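Local coordinates for poly(ADP-ribose) glycohydrolase (PDB 3SIG), which hydrolyses the ribose-ribose glycosidic bonds of poly(ADP-ribose), with ADP-ribose bound here in a macrodomain-type pocket, at residues E13-G18 and P154-D159; P176-R181 and R197-K202. All coordinates share one frame; numbering follows the deposited sequence.

Interaction 1 of 2, residues E13-G18 and P154-D159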
loop_
_atom_site.group_PDB
_atom_site.type_symbol
_atom_site.label_atom_id
_atom_site.label_comp_id
_atom_site.label_asym_id
_atom_site.label_seq_id
_atom_site.Cartn_x
_atom_site.Cartn_y
_atom_site.Cartn_z
ATOM N N GLU A 13 5.009 -20.203 -4.470
ATOM C CA GLU A 13 5.993 -21.290 -4.334
ATOM C C GLU A 13 7.240 -20.799 -3.586
ATOM O O GLU A 13 7.758 -21.467 -2.694
ATOM C CB GLU A 13 6.415 -21.864 -5.704
ATOM C CG GLU A 13 7.534 -22.921 -5.597
ATOM C CD GLU A 13 7.979 -23.536 -6.938
ATOM O OE1 GLU A 13 7.325 -23.290 -7.970
ATOM O OE2 GLU A 13 8.993 -24.269 -6.952
ATOM N N ILE A 14 7.701 -19.619 -3.967
ATOM C CA ILE A 14 8.884 -19.008 -3.357
ATOM C C ILE A 14 8.654 -18.798 -1.871
ATOM O O ILE A 14 9.528 -19.087 -1.038
ATOM C CB ILE A 14 9.257 -17.692 -4.074
ATOM C CG1 ILE A 14 9.903 -18.014 -5.413
ATOM C CG2 ILE A 14 10.185 -16.841 -3.217
ATOM C CD1 ILE A 14 9.983 -16.832 -6.313
ATOM N N LEU A 15 7.459 -18.313 -1.521
ATOM C CA LEU A 15 7.156 -18.054 -0.117
ATOM C C LEU A 15 7.063 -19.364 0.663
ATOM O O LEU A 15 7.406 -19.375 1.846
ATOM C CB LEU A 15 5.894 -17.198 0.057
ATOM C CG LEU A 15 5.950 -15.831 -0.609
ATOM C CD1 LEU A 15 4.585 -15.146 -0.563
ATOM C CD2 LEU A 15 6.966 -14.927 0.039
ATOM N N GLU A 16 6.651 -20.469 0.029
ATOM C CA GLU A 16 6.661 -21.761 0.707
ATOM C C GLU A 16 8.078 -22.332 0.855
ATOM O O GLU A 16 8.437 -22.883 1.893
ATOM C CB GLU A 16 5.848 -22.777 -0.084
ATOM C CG GLU A 16 4.366 -22.543 -0.067
ATOM C CD GLU A 16 3.777 -22.727 1.322
ATOM O OE1 GLU A 16 4.139 -23.739 1.980
ATOM O OE2 GLU A 16 2.988 -21.846 1.716
ATOM N N ARG A 17 8.884 -22.271 -0.208
ATOM C CA ARG A 17 10.190 -22.916 -0.228
ATOM C C ARG A 17 11.225 -22.080 0.525
ATOM O O ARG A 17 12.215 -22.621 0.975
ATOM C CB ARG A 17 10.664 -23.152 -1.663
ATOM C CG ARG A 17 9.826 -24.156 -2.430
ATOM C CD ARG A 17 10.156 -25.575 -2.022
ATOM N NE ARG A 17 9.851 -26.495 -3.111
ATOM C CZ ARG A 17 10.517 -26.544 -4.267
ATOM N NH1 ARG A 17 11.543 -25.731 -4.493
ATOM N NH2 ARG A 17 10.159 -27.405 -5.211
ATOM N N GLY A 18 11.004 -20.783 0.642
ATOM C CA GLY A 18 11.899 -19.911 1.393
ATOM C C GLY A 18 13.129 -19.417 0.641
ATOM O O GLY A 18 13.998 -18.849 1.269
ATOM N N PRO A 154 9.992 -8.463 2.669
ATOM C CA PRO A 154 10.972 -8.491 1.595
ATOM C C PRO A 154 10.290 -8.287 0.235
ATOM O O PRO A 154 9.240 -8.885 -0.039
ATOM C CB PRO A 154 11.605 -9.885 1.730
ATOM C CG PRO A 154 10.606 -10.686 2.436
ATOM C CD PRO A 154 9.833 -9.764 3.317
ATOM N N VAL A 155 10.906 -7.465 -0.596
ATOM C CA VAL A 155 10.494 -7.198 -1.970
ATOM C C VAL A 155 11.579 -7.765 -2.854
ATOM O O VAL A 155 12.768 -7.471 -2.663
ATOM C CB VAL A 155 10.341 -5.690 -2.221
ATOM C CG1 VAL A 155 9.909 -5.413 -3.648
ATOM C CG2 VAL A 155 9.341 -5.102 -1.268
ATOM N N PHE A 156 11.182 -8.584 -3.815
ATOM C CA PHE A 156 12.137 -9.370 -4.597
ATOM C C PHE A 156 11.801 -9.450 -6.085
ATOM O O PHE A 156 12.399 -10.295 -6.782
ATOM C CB PHE A 156 12.334 -10.781 -3.978
ATOM C CG PHE A 156 11.044 -11.510 -3.662
ATOM C CD1 PHE A 156 10.569 -11.561 -2.362
ATOM C CD2 PHE A 156 10.320 -12.157 -4.653
ATOM C CE1 PHE A 156 9.393 -12.224 -2.069
ATOM C CE2 PHE A 156 9.133 -12.809 -4.362
ATOM C CZ PHE A 156 8.669 -12.829 -3.072
ATOM N N ARG A 157 10.942 -8.567 -6.614
ATOM C CA ARG A 157 10.778 -8.421 -8.059
ATOM C C ARG A 157 10.809 -6.961 -8.450
ATOM O O ARG A 157 10.415 -6.090 -7.637
ATOM C CB ARG A 157 9.477 -9.028 -8.601
ATOM C CG ARG A 157 9.291 -10.492 -8.367
ATOM C CD ARG A 157 8.096 -11.021 -9.153
ATOM N NE ARG A 157 7.770 -12.358 -8.719
ATOM C CZ ARG A 157 8.216 -13.442 -9.318
ATOM N NH1 ARG A 157 8.982 -13.347 -10.381
ATOM N NH2 ARG A 157 7.890 -14.633 -8.843
ATOM N N ASP A 158 11.221 -6.672 -9.681
ATOM C CA ASP A 158 11.098 -5.338 -10.260
ATOM C C ASP A 158 9.745 -5.168 -10.959
ATOM O O ASP A 158 8.916 -6.051 -10.902
ATOM C CB ASP A 158 12.261 -5.044 -11.196
ATOM C CG ASP A 158 12.245 -5.886 -12.465
ATOM O OD1 ASP A 158 11.263 -6.567 -12.827
ATOM O OD2 ASP A 158 13.280 -5.841 -13.185
ATOM N N ASP A 159 9.569 -4.038 -11.655
ATOM C CA ASP A 159 8.271 -3.692 -12.252
ATOM C C ASP A 159 7.876 -4.703 -13.342
ATOM O O ASP A 159 6.687 -4.957 -13.586
ATOM C CB ASP A 159 8.306 -2.275 -12.850
ATOM C CG ASP A 159 8.350 -1.168 -11.799
ATOM O OD1 ASP A 159 7.917 -1.393 -10.634
ATOM O OD2 ASP A 159 8.820 -0.058 -12.173
#

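Interaction 2 of 2, residues P176-R181 and R197-K202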
loop_
_atom_site.group_PDB
_atom_site.type_symbol
_atom_site.label_atom_id
_atom_site.label_comp_id
_atom_site.label_asym_id
_atom_site.label_seq_id
_atom_site.Cartn_x
_atom_site.Cartn_y
_atom_site.Cartn_z
ATOM N N PRO A 176 -8.075 -0.231 3.057
ATOM C CA PRO A 176 -8.851 -0.054 1.824
ATOM C C PRO A 176 -9.510 1.305 1.781
ATOM O O PRO A 176 -10.139 1.751 2.739
ATOM C CB PRO A 176 -9.929 -1.136 1.952
ATOM C CG PRO A 176 -10.156 -1.223 3.431
ATOM C CD PRO A 176 -8.825 -0.964 4.082
ATOM N N ALA A 177 -9.371 1.987 0.658
ATOM C CA ALA A 177 -10.133 3.210 0.427
ATOM C C ALA A 177 -11.601 2.804 0.305
ATOM O O ALA A 177 -11.914 1.670 -0.078
ATOM C CB ALA A 177 -9.670 3.915 -0.846
ATOM N N PRO A 178 -12.526 3.734 0.579
ATOM C CA PRO A 178 -13.935 3.422 0.320
ATOM C C PRO A 178 -14.129 3.081 -1.152
ATOM O O PRO A 178 -13.512 3.673 -2.041
ATOM C CB PRO A 178 -14.650 4.706 0.709
ATOM C CG PRO A 178 -13.621 5.774 0.646
ATOM C CD PRO A 178 -12.340 5.111 1.065
ATOM N N ASN A 179 -15.003 2.135 -1.428
ATOM C CA ASN A 179 -15.321 1.735 -2.782
ATOM C C ASN A 179 -16.394 2.677 -3.333
ATOM O O ASN A 179 -17.610 2.384 -3.332
ATOM C CB ASN A 179 -15.800 0.290 -2.791
ATOM C CG ASN A 179 -15.823 -0.316 -4.170
ATOM O OD1 ASN A 179 -15.977 0.372 -5.170
ATOM N ND2 ASN A 179 -15.599 -1.617 -4.229
ATOM N N ARG A 180 -15.931 3.817 -3.807
ATOM C CA ARG A 180 -16.841 4.839 -4.331
ATOM C C ARG A 180 -17.603 4.355 -5.548
ATOM O O ARG A 180 -18.739 4.774 -5.800
ATOM C CB ARG A 180 -16.067 6.119 -4.642
ATOM C CG ARG A 180 -17.006 7.280 -4.972
ATOM C CD ARG A 180 -16.305 8.574 -5.249
ATOM N NE ARG A 180 -17.282 9.592 -5.641
ATOM C CZ ARG A 180 -17.942 10.375 -4.791
ATOM N NH1 ARG A 180 -17.726 10.274 -3.492
ATOM N NH2 ARG A 180 -18.813 11.269 -5.239
ATOM N N ARG A 181 -16.992 3.484 -6.330
ATOM C CA ARG A 181 -17.650 2.940 -7.501
ATOM C C ARG A 181 -18.908 2.184 -7.089
ATOM O O ARG A 181 -19.965 2.308 -7.710
ATOM C CB ARG A 181 -16.685 2.044 -8.254
ATOM C CG ARG A 181 -17.202 1.545 -9.573
ATOM C CD ARG A 181 -16.142 0.732 -10.312
ATOM N NE ARG A 181 -14.913 1.496 -10.532
ATOM C CZ ARG A 181 -14.655 2.232 -11.613
ATOM N NH1 ARG A 181 -15.538 2.319 -12.601
ATOM N NH2 ARG A 181 -13.505 2.884 -11.709
ATOM N N ARG A 197 -10.488 11.375 4.838
ATOM C CA ARG A 197 -9.635 12.116 5.729
ATOM C C ARG A 197 -9.366 11.350 7.016
ATOM O O ARG A 197 -8.218 11.276 7.466
ATOM C CB ARG A 197 -10.240 13.474 6.035
ATOM C CG ARG A 197 -9.298 14.285 6.893
ATOM C CD ARG A 197 -9.756 15.712 7.066
ATOM N NE ARG A 197 -8.744 16.514 7.748
ATOM C CZ ARG A 197 -8.647 16.615 9.070
ATOM N NH1 ARG A 197 -9.503 15.968 9.857
ATOM N NH2 ARG A 197 -7.696 17.368 9.607
ATOM N N GLY A 198 -10.414 10.797 7.625
ATOM C CA GLY A 198 -10.228 10.041 8.850
ATOM C C GLY A 198 -9.309 8.854 8.675
ATOM O O GLY A 198 -8.451 8.535 9.522
ATOM N N ARG A 199 -9.498 8.147 7.577
ATOM C CA ARG A 199 -8.740 6.939 7.296
ATOM C C ARG A 199 -7.308 7.241 6.928
ATOM O O ARG A 199 -6.395 6.613 7.437
ATOM C CB ARG A 199 -9.472 6.123 6.214
ATOM C CG ARG A 199 -9.000 4.686 6.067
ATOM C CD ARG A 199 -9.972 3.861 5.249
ATOM N NE ARG A 199 -11.284 3.809 5.896
ATOM C CZ ARG A 199 -12.378 3.358 5.322
ATOM N NH1 ARG A 199 -13.522 3.416 5.988
ATOM N NH2 ARG A 199 -12.368 2.928 4.086
ATOM N N ALA A 200 -7.108 8.202 6.044
ATOM C CA ALA A 200 -5.750 8.623 5.716
ATOM C C ALA A 200 -4.995 9.153 6.934
ATOM O O ALA A 200 -3.795 8.874 7.094
ATOM C CB ALA A 200 -5.764 9.684 4.619
ATOM N N ALA A 201 -5.679 9.841 7.825
ATOM C CA ALA A 201 -5.011 10.309 9.015
ATOM C C ALA A 201 -4.510 9.126 9.841
ATOM O O ALA A 201 -3.426 9.173 10.443
ATOM C CB ALA A 201 -5.926 11.152 9.842
ATOM N N LYS A 202 -5.317 8.070 9.909
ATOM C CA LYS A 202 -4.948 6.868 10.651
ATOM C C LYS A 202 -3.798 6.099 10.000
ATOM O O LYS A 202 -2.921 5.552 10.690
ATOM C CB LYS A 202 -6.209 5.997 10.880
ATOM C CG LYS A 202 -7.161 6.621 11.827
ATOM C CD LYS A 202 -8.461 5.847 11.979
ATOM C CE LYS A 202 -9.324 6.457 13.071
ATOM N NZ LYS A 202 -10.584 5.692 13.273
#

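Interaction 1 of 2, residues E13-G18 and P154-D159
Ile-14 and Leu-15 of the N-terminal helix meet Phe-156 and Arg-157 of strand 147-157 in a buried, mostly apolar contact beside the second strand from one edge of the mixed sheet. Helix and strand run at 131° to each other with their axes 12.3 Å apart, so the side chains alone bridge the gap. Phe-156 spans much of it. Its CG stands between the backbone N and the carbonyl carbon (chi1 49°), which sends the ring out to the helix, where its far end CZ meets both aliphatic residues. Leu-15 brings CD2 to the ring edge, near the ring plane, 4.1 Å from Phe-156 CZ; Ile-14 approaches obliquely, its CG2 4.3 Å from the same CZ. Branched aliphatic side chains suit this place because they pack on a ring without needing a polar mate.

In the macrodomain-like fold of this enzyme a mixed sheet lies between helices, and helix 2-17 is one of those packed against it; Ile-30, touching Ile-14, Leu-15 and Phe-156, joins the same apolar cluster. The ring of Tyr-20 also meets that of Phe-156.

Arg-157 adds a different element. Its chain is extended from CG to NE and carries the guanidinium to the helix, where NH2 lies 4.0 Å from Ile-14 CD1. This is simple packing; the charge is answered by Glu-10, with Thr-11 OG1 and the carbonyls of Arg-117 and Gly-161 taking further N-H groups. Glu-10 and Thr-11 lie on helix 2-17 itself, so the polar end of Arg-157 also ties the strand to that helix.

Interaction 2 of 2, residues P176-R181 and R197-K202
Arg-199 reaches from helix 189-209 to the loop Pro-176 to Pro-178, and the polar link is one hydrogen bond. NH2 donates to the carbonyl oxygen of Pro-176 over 2.9 Å, with an N-H...O angle of 143°. The bond is bent, its donor tilted from the carbonyl plane and the oxygen tilted out of the guanidinium plane. With CG anti to the backbone N (chi1 -165°) the side chain leaves the helix toward the loop, and a bend at chi3 turns its end so that CD, too, passes 3.3 Å from Pro-176 O.

The rest is van der Waals packing, chiefly of Pro-178 on Arg-199. Pro-178 CD lies 3.7 Å from Arg-199 NH2, the proline ring and the arginine running antiparallel alongside each other. A proline suits this spot, since its ring replaces the backbone N-H with carbon and offers the arginine no competing donor.

The loop follows strand 163-175 of the macrodomain-like sheet and leads into helix 180-183. Asn-179 is the N-cap, its OD1 accepting from Ala-182 N, and is also the centre of an inverse gamma turn. Ala-177 lies close to the bound ADP-ribose, its side chain about 5 Å away, so this loop passes along the ligand pocket.

Charge pairing completes the arrangement: Asp-145 forms salt bridges with Arg-199 NE and with Lys-202 NZ, one turn further along the helix, while Leu-142 O takes a second bond from Arg-199 NH2. With an alanine in place of Arg-199, the carbonyl of Pro-176 would probably lose this donor, Asp-145 would lose one cationic mate and a gap would open beside Pro-178.

Interactions 1 and 2 lie on opposite sides of the chain's centre, with their own centres 29 Å apart and nearest atoms about 19 Å apart. Along the chain they come in series: residues 13-18 and 154-159 close the first before residues 176-181 and 197-202 begin the second. The mixed sheet connects them, since strand 147-157 runs antiparallel to strand 163-175, whose end leads into the loop of interaction 2. The first joins distant parts of the sequence, packing the N-terminal helix on a sheet strand; the second is local, across 15 intervening residues, and joins helix 189-209 to the loop leaving the neighbouring strand, nearer the ADP-ribose.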